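Local coordinates for protein Alpha/beta hydrolase (Enterobacter asburiae, PDB 6KMO) that probably hydrolyses carboxylic ester bonds, acting as an esterase or lipase of the alpha/beta-hydrolase fold, at residues Q33-V38 and G226-K231; K45-M50 and K231-W236; P140-H145 and W238-T243. The protein carries 2 engineered substitutions. All blocks are in the same frame, centred on the assembly; numbering follows the deposited sequence.

Interaction 1. Residues Q33-V38 and G226-K231; sequences QAFLNV and GYFLSK
L36 carries the largest share of this contact, with both methyl branches turned to the loop 226-231. Its CG stands anti to the carbonyl carbon (chi1 -69°), which sends the side chain out from helix 30-41 and sets the two methyls against one carbonyl oxygen: CD2 lies 3.7 Å from G226 O and CD1 3.9 Å from the same atom. That oxygen is not left to apolar company, since N40 further along the helix donates its side-chain N-H to it. CD2 also rests on the next stretch of backbone, 3.8 Å from F228 N, while CD1 crosses obliquely past the Y227 ring, 4.2 Å from its CD1. The N-terminal helix 30-41 and the loop between helices 218-222 and 231-241 come together here as parts of what is probably the cap over the alpha/beta-hydrolase core, as in hormone-sensitive-lipase-like esterases, where N-terminal helices join an insertion of the catalytic domain. F228 has an unusual positive phi of 64° and takes its ring away from that of Y227, its CG anti to its own backbone N. There it meets F35, one position before L36 on the helix: F228 CD2 sits in the plane of the F35 ring at its edge, 3.9 Å from F35 CE2 and 4.0 Å from F35 CZ. The two rings cross obliquely. Both F35 and L36 also touch I306 of the short strand 305-306, and F228 reaches L312, so the apolar patch extends into the C-terminal part of the catalytic domain.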
# COMPACT_ATOMS: atom_id res chain seq x y z
N GLN A 33 5.44 11.76 -14.69
CA GLN A 33 5.98 12.04 -16.02
C GLN A 33 6.28 13.52 -16.19
O GLN A 33 7.32 13.88 -16.75
CB GLN A 33 5.01 11.56 -17.09
CG GLN A 33 5.59 11.68 -18.49
CD GLN A 33 6.75 10.76 -18.71
OE1 GLN A 33 6.61 9.54 -18.65
NE2 GLN A 33 7.91 11.32 -18.97
N ALA A 34 5.41 14.39 -15.68
CA ALA A 34 5.67 15.83 -15.77
C ALA A 34 6.96 16.19 -15.05
O ALA A 34 7.76 16.99 -15.55
CB ALA A 34 4.49 16.61 -15.19
N PHE A 35 7.18 15.60 -13.88
CA PHE A 35 8.41 15.84 -13.14
C PHE A 35 9.62 15.33 -13.92
O PHE A 35 10.63 16.03 -14.04
CB PHE A 35 8.33 15.15 -11.77
CG PHE A 35 9.63 15.11 -11.04
CD1 PHE A 35 10.08 16.22 -10.35
CD2 PHE A 35 10.43 13.98 -11.06
CE1 PHE A 35 11.29 16.19 -9.68
CE2 PHE A 35 11.64 13.96 -10.40
CZ PHE A 35 12.06 15.07 -9.70
N LEU A 36 9.53 14.12 -14.45
CA LEU A 36 10.64 13.59 -15.24
C LEU A 36 10.94 14.46 -16.44
O LEU A 36 12.10 14.62 -16.82
CB LEU A 36 10.36 12.15 -15.67
CG LEU A 36 10.36 11.11 -14.54
CD1 LEU A 36 9.96 9.77 -15.08
CD2 LEU A 36 11.72 11.02 -13.85
N ASN A 37 9.91 15.02 -17.07
CA ASN A 37 10.16 15.84 -18.26
C ASN A 37 10.92 17.10 -17.89
O ASN A 37 11.82 17.52 -18.63
CB ASN A 37 8.84 16.14 -18.97
CG ASN A 37 8.25 14.93 -19.66
OD1 ASN A 37 8.91 13.92 -19.86
ND2 ASN A 37 6.99 15.04 -20.05
N VAL A 38 10.61 17.70 -16.74
CA VAL A 38 11.39 18.85 -16.28
C VAL A 38 12.82 18.42 -15.97
O VAL A 38 13.79 19.04 -16.42
CB VAL A 38 10.72 19.49 -15.04
CG1 VAL A 38 11.64 20.55 -14.42
CG2 VAL A 38 9.37 20.09 -15.43
N GLY A 226 16.76 7.48 -17.07
CA GLY A 226 15.58 8.25 -17.38
C GLY A 226 14.55 8.36 -16.27
O GLY A 226 13.56 9.09 -16.43
N TYR A 227 14.74 7.65 -15.15
CA TYR A 227 13.76 7.62 -14.07
C TYR A 227 14.33 8.24 -12.80
O TYR A 227 14.06 7.78 -11.69
CB TYR A 227 13.26 6.20 -13.85
CG TYR A 227 12.60 5.63 -15.09
CD1 TYR A 227 11.24 5.80 -15.30
CD2 TYR A 227 13.33 4.97 -16.05
CE1 TYR A 227 10.63 5.29 -16.45
CE2 TYR A 227 12.74 4.46 -17.20
CZ TYR A 227 11.38 4.63 -17.39
OH TYR A 227 10.76 4.13 -18.53
N PHE A 228 15.06 9.35 -12.98
CA PHE A 228 15.85 10.03 -11.96
C PHE A 228 16.98 9.13 -11.48
O PHE A 228 18.11 9.22 -11.98
CB PHE A 228 14.99 10.57 -10.81
CG PHE A 228 15.67 11.67 -10.00
CD1 PHE A 228 17.00 11.99 -10.19
CD2 PHE A 228 14.95 12.37 -9.04
CE1 PHE A 228 17.61 12.99 -9.44
CE2 PHE A 228 15.56 13.37 -8.28
CZ PHE A 228 16.89 13.68 -8.49
N LEU A 229 16.72 8.25 -10.52
CA LEU A 229 17.81 7.43 -10.01
C LEU A 229 18.27 6.50 -11.12
O LEU A 229 17.49 5.68 -11.62
CB LEU A 229 17.36 6.61 -8.80
CG LEU A 229 18.42 5.63 -8.27
CD1 LEU A 229 19.61 6.40 -7.75
CD2 LEU A 229 17.83 4.73 -7.20
N SER A 230 19.54 6.58 -11.49
CA SER A 230 20.08 5.75 -12.55
C SER A 230 20.97 4.64 -12.01
O SER A 230 21.43 4.67 -10.87
CB SER A 230 20.91 6.59 -13.52
OG SER A 230 22.09 7.00 -12.85
N LYS A 231 21.22 3.64 -12.85
CA LYS A 231 22.18 2.59 -12.50
C LYS A 231 23.55 3.18 -12.21
O LYS A 231 24.20 2.81 -11.23
CB LYS A 231 22.26 1.55 -13.63
CG LYS A 231 23.24 0.42 -13.34
CD LYS A 231 23.29 -0.59 -14.49
CE LYS A 231 22.04 -1.42 -14.57
NZ LYS A 231 22.19 -2.49 -15.61

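Interaction 2. Residues K45-M50 and K231-W236; sequences KPMEQM and KNMMKW
The short 3-10 turn 47-49 lies beside the beginning of helix 231-241, the CA atoms of E48 and M233 being 5.6 Å apart. W236 offers one indole face to this turn: E48 CA sits above the five-membered ring in a CH-pi contact, 3.9 Å from its centroid and 14° off the normal, and E48 CB lies 3.7 Å from W236 CG. Two carbonyl oxygens, E48 O and M47 O, lie over the same face. The M47 side chain crosses that of W236 at about a right angle, M47 CG 3.9 Å from W236 CZ3. The turn links helices 30-41 and 52-63, and joins them here to helix 231-241 in what is probably the cap over the alpha/beta-hydrolase core; M47 and W236 both reach A55 of helix 52-63. M47 SD meets M233 CE at 4.0 Å. With chi1 of 70°, E48 CG takes the crowded position between backbone N and carbonyl carbon; a bend at chi2 then brings OE2 to 3.5 Å from N232 CB. A water donates to E48 OE2 (2.6 Å) and accepts from N232 ND2 (3.1 Å).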
# COMPACT_ATOMS: atom_id res chain seq x y z
N LYS A 45 25.54 17.75 -16.49
CA LYS A 45 26.18 16.47 -16.65
C LYS A 45 25.60 15.45 -15.68
O LYS A 45 24.89 15.81 -14.73
CB LYS A 45 27.68 16.60 -16.47
CG LYS A 45 28.12 17.02 -15.09
CD LYS A 45 29.62 17.26 -15.11
CE LYS A 45 30.11 17.81 -13.81
NZ LYS A 45 31.55 18.18 -13.93
N PRO A 46 25.86 14.18 -15.92
CA PRO A 46 25.37 13.13 -15.02
C PRO A 46 25.94 13.32 -13.62
O PRO A 46 27.09 13.73 -13.43
CB PRO A 46 25.88 11.84 -15.66
CG PRO A 46 26.13 12.19 -17.10
CD PRO A 46 26.58 13.61 -17.08
N MET A 47 25.11 12.98 -12.62
CA MET A 47 25.50 13.20 -11.23
C MET A 47 26.82 12.51 -10.90
O MET A 47 27.63 13.05 -10.14
CB MET A 47 24.40 12.74 -10.27
CG MET A 47 24.80 12.92 -8.79
SD MET A 47 23.47 12.53 -7.56
CE MET A 47 22.48 14.02 -7.76
N GLU A 48 27.04 11.30 -11.43
CA GLU A 48 28.25 10.56 -11.10
C GLU A 48 29.52 11.23 -11.60
O GLU A 48 30.61 10.79 -11.23
CB GLU A 48 28.15 9.11 -11.57
CG GLU A 48 28.19 8.89 -13.09
CD GLU A 48 26.85 9.02 -13.81
OE1 GLU A 48 25.84 9.39 -13.17
OE2 GLU A 48 26.81 8.73 -15.02
N GLN A 49 29.40 12.27 -12.43
CA GLN A 49 30.55 13.06 -12.86
C GLN A 49 30.76 14.31 -12.02
O GLN A 49 31.69 15.09 -12.29
CB GLN A 49 30.40 13.44 -14.34
CG GLN A 49 30.44 12.24 -15.27
CD GLN A 49 30.19 12.62 -16.71
OE1 GLN A 49 30.35 13.78 -17.11
NE2 GLN A 49 29.78 11.65 -17.50
N MET A 50 29.92 14.53 -11.01
CA MET A 50 30.01 15.71 -10.16
C MET A 50 30.89 15.43 -8.95
O MET A 50 31.13 14.29 -8.57
CB MET A 50 28.61 16.10 -9.67
CG MET A 50 27.65 16.59 -10.73
SD MET A 50 25.98 17.01 -10.07
CE MET A 50 25.15 17.35 -11.61
N LYS A 231 21.22 3.64 -12.85
CA LYS A 231 22.18 2.59 -12.50
C LYS A 231 23.55 3.18 -12.21
O LYS A 231 24.20 2.81 -11.23
CB LYS A 231 22.26 1.55 -13.63
CG LYS A 231 23.24 0.42 -13.34
CD LYS A 231 23.29 -0.59 -14.49
CE LYS A 231 22.04 -1.42 -14.57
NZ LYS A 231 22.19 -2.49 -15.61
N ASN A 232 24.02 4.13 -13.04
CA ASN A 232 25.34 4.70 -12.81
C ASN A 232 25.38 5.50 -11.51
O ASN A 232 26.42 5.52 -10.84
CB ASN A 232 25.75 5.58 -13.99
CG ASN A 232 26.24 4.76 -15.15
OD1 ASN A 232 26.53 3.59 -15.03
ND2 ASN A 232 26.34 5.40 -16.31
N MET A 233 24.29 6.16 -11.14
CA MET A 233 24.24 6.83 -9.84
C MET A 233 24.40 5.81 -8.71
O MET A 233 25.15 6.02 -7.76
CB MET A 233 22.93 7.60 -9.68
CG MET A 233 22.90 8.94 -10.43
SD MET A 233 21.19 9.65 -10.71
CE MET A 233 20.73 10.05 -9.04
N MET A 234 23.68 4.69 -8.79
CA MET A 234 23.77 3.67 -7.75
C MET A 234 25.18 3.12 -7.63
O MET A 234 25.68 2.89 -6.52
CB MET A 234 22.77 2.55 -8.00
CG MET A 234 21.33 2.86 -7.53
SD MET A 234 21.12 3.43 -5.76
CE MET A 234 22.19 2.18 -4.91
N LYS A 235 25.85 2.89 -8.77
CA LYS A 235 27.23 2.40 -8.71
C LYS A 235 28.15 3.42 -8.06
O LYS A 235 29.03 3.06 -7.26
CB LYS A 235 27.72 2.06 -10.12
CG LYS A 235 27.09 0.81 -10.70
CD LYS A 235 27.57 0.56 -12.13
CE LYS A 235 27.00 -0.72 -12.67
NZ LYS A 235 27.46 -0.99 -14.08
N TRP A 236 27.94 4.71 -8.36
CA TRP A 236 28.73 5.78 -7.77
C TRP A 236 28.49 5.88 -6.27
O TRP A 236 29.42 6.07 -5.48
CB TRP A 236 28.38 7.10 -8.47
CG TRP A 236 29.21 8.27 -8.09
CD1 TRP A 236 30.54 8.45 -8.31
CD2 TRP A 236 28.74 9.48 -7.48
NE1 TRP A 236 30.94 9.67 -7.85
CE2 TRP A 236 29.85 10.33 -7.33
CE3 TRP A 236 27.49 9.92 -7.02
CZ2 TRP A 236 29.75 11.59 -6.77
CZ3 TRP A 236 27.41 11.17 -6.45
CH2 TRP A 236 28.53 11.99 -6.33
O HOH W 1 25.24 8.22 -17.07

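Interaction 3. Residues P140-H145 and W238-T243; sequences PSPEAH and WDNYTT
H145 ND1 is gripped twice: its N-H is shared between two backbone carbonyls, N240 O at 2.9 Å and Y241 O at 3.2 Å, both weak, bent bonds at the imidazole edge. These oxygens belong to the last turn of helix 231-241, so the loop 140-145, which follows strand 132-136 of the alpha/beta-hydrolase sheet, here closes on a helix C-terminus. The partial negative charge expected there could favour a protonated imidazole. Over one face of the same ring lies P142 O, 3.4 Å above the plane. The loop folds back through a cis peptide before P142, and S141 OG donates to A144 O (2.7 Å), in the plane of that carbonyl, tightening the turn. P142 lays its ring alongside N240, with CG 3.5 Å from N240 OD1; the amide nitrogen of N240 turns back to W236 O. Y241 CG is anti to its backbone N, and the ring stacks on W110, a residue that also shares a backbone hydrogen bond with S141. The serine hydroxyl, besides its bond to A144, meets the tyrosine edge-on, S141 OG lying in the ring plane 3.6 Å from Y241 CD1.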
# COMPACT_ATOMS: atom_id res chain seq x y z
N PRO A 140 28.35 11.67 6.16
CA PRO A 140 28.21 11.28 4.75
C PRO A 140 29.46 10.58 4.23
O PRO A 140 30.54 10.64 4.81
CB PRO A 140 28.03 12.61 4.01
CG PRO A 140 27.82 13.65 5.06
CD PRO A 140 28.42 13.13 6.32
N SER A 141 29.28 9.92 3.10
CA SER A 141 30.37 9.42 2.28
C SER A 141 30.68 10.43 1.17
O SER A 141 29.79 11.14 0.70
CB SER A 141 29.99 8.08 1.64
OG SER A 141 29.80 7.08 2.64
N PRO A 142 31.95 10.51 0.72
CA PRO A 142 33.08 9.66 1.09
C PRO A 142 33.87 10.12 2.31
O PRO A 142 34.90 9.51 2.61
CB PRO A 142 33.95 9.72 -0.17
CG PRO A 142 33.73 11.10 -0.68
CD PRO A 142 32.27 11.38 -0.42
N GLU A 143 33.40 11.15 3.00
CA GLU A 143 34.10 11.58 4.22
C GLU A 143 34.25 10.41 5.17
O GLU A 143 35.31 10.22 5.79
CB GLU A 143 33.32 12.72 4.88
CG GLU A 143 33.41 14.09 4.16
CD GLU A 143 32.46 14.29 2.96
OE1 GLU A 143 31.79 13.35 2.46
OE2 GLU A 143 32.39 15.46 2.49
N ALA A 144 33.21 9.60 5.29
CA ALA A 144 33.26 8.33 5.99
C ALA A 144 32.85 7.24 5.02
O ALA A 144 32.12 7.47 4.05
CB ALA A 144 32.31 8.31 7.19
N HIS A 145 33.33 6.03 5.29
CA HIS A 145 32.96 4.83 4.57
C HIS A 145 32.23 3.88 5.51
O HIS A 145 32.17 4.10 6.72
CB HIS A 145 34.21 4.17 3.99
CG HIS A 145 34.93 5.03 3.00
ND1 HIS A 145 34.39 5.38 1.79
CD2 HIS A 145 36.13 5.65 3.07
CE1 HIS A 145 35.24 6.16 1.14
NE2 HIS A 145 36.30 6.33 1.89
N TRP A 238 27.46 3.48 -4.19
CA TRP A 238 28.13 2.34 -3.58
C TRP A 238 29.64 2.53 -3.56
O TRP A 238 30.30 2.18 -2.57
CB TRP A 238 27.73 1.06 -4.31
CG TRP A 238 26.52 0.40 -3.77
CD1 TRP A 238 25.28 0.34 -4.35
CD2 TRP A 238 26.42 -0.32 -2.54
NE1 TRP A 238 24.41 -0.37 -3.54
CE2 TRP A 238 25.09 -0.80 -2.43
CE3 TRP A 238 27.33 -0.61 -1.51
CZ2 TRP A 238 24.65 -1.55 -1.34
CZ3 TRP A 238 26.88 -1.36 -0.43
CH2 TRP A 238 25.56 -1.82 -0.35
N ASP A 239 30.22 3.07 -4.65
CA ASP A 239 31.67 3.22 -4.71
C ASP A 239 32.16 4.23 -3.68
O ASP A 239 33.25 4.07 -3.12
CB ASP A 239 32.11 3.65 -6.10
CG ASP A 239 32.04 2.53 -7.14
OD1 ASP A 239 31.88 1.35 -6.78
OD2 ASP A 239 32.18 2.85 -8.34
N ASN A 240 31.40 5.30 -3.43
CA ASN A 240 31.77 6.26 -2.40
C ASN A 240 31.61 5.69 -1.01
O ASN A 240 32.34 6.08 -0.09
CB ASN A 240 30.94 7.53 -2.56
CG ASN A 240 31.49 8.47 -3.61
OD1 ASN A 240 32.44 9.22 -3.36
ND2 ASN A 240 30.93 8.43 -4.81
N TYR A 241 30.67 4.76 -0.82
CA TYR A 241 30.39 4.16 0.48
C TYR A 241 31.46 3.12 0.85
O TYR A 241 32.04 3.18 1.93
CB TYR A 241 29.03 3.48 0.41
CG TYR A 241 28.46 2.99 1.71
CD1 TYR A 241 28.40 3.81 2.84
CD2 TYR A 241 27.92 1.71 1.80
CE1 TYR A 241 27.81 3.36 4.00
CE2 TYR A 241 27.32 1.26 2.97
CZ TYR A 241 27.26 2.09 4.06
OH TYR A 241 26.66 1.69 5.23
N THR A 242 31.70 2.15 -0.02
CA THR A 242 32.78 1.20 0.16
C THR A 242 33.00 0.42 -1.13
O THR A 242 32.05 -0.12 -1.70
CB THR A 242 32.52 0.21 1.29
OG1 THR A 242 33.58 -0.77 1.25
CG2 THR A 242 31.19 -0.50 1.18
N THR A 243 34.25 0.34 -1.57
CA THR A 243 34.60 -0.47 -2.73
C THR A 243 35.07 -1.86 -2.33
O THR A 243 35.50 -2.62 -3.20
CB THR A 243 35.69 0.21 -3.54
OG1 THR A 243 36.80 0.50 -2.69
CG2 THR A 243 35.18 1.49 -4.19

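Helix 231-241 and the loop leading into it supply one side of every contact. Interactions 1 and 2 are surface contacts that bring N-terminal elements, helix 30-41 and the turn after it, onto this region; they share K231 and touch where F228 O packs on M233 SD. Interaction 3, partly buried, instead binds the C-terminal end of the helix to a loop following strand 132-136, about 14 Å from interaction 2 between centres. Chemistry shifts from the loop to the end of the helix: aliphatic and aromatic packing in interaction 1, an indole face and a water bridge in interaction 2, weak imidazole N-H bonds to helix-end carbonyls in interaction 3.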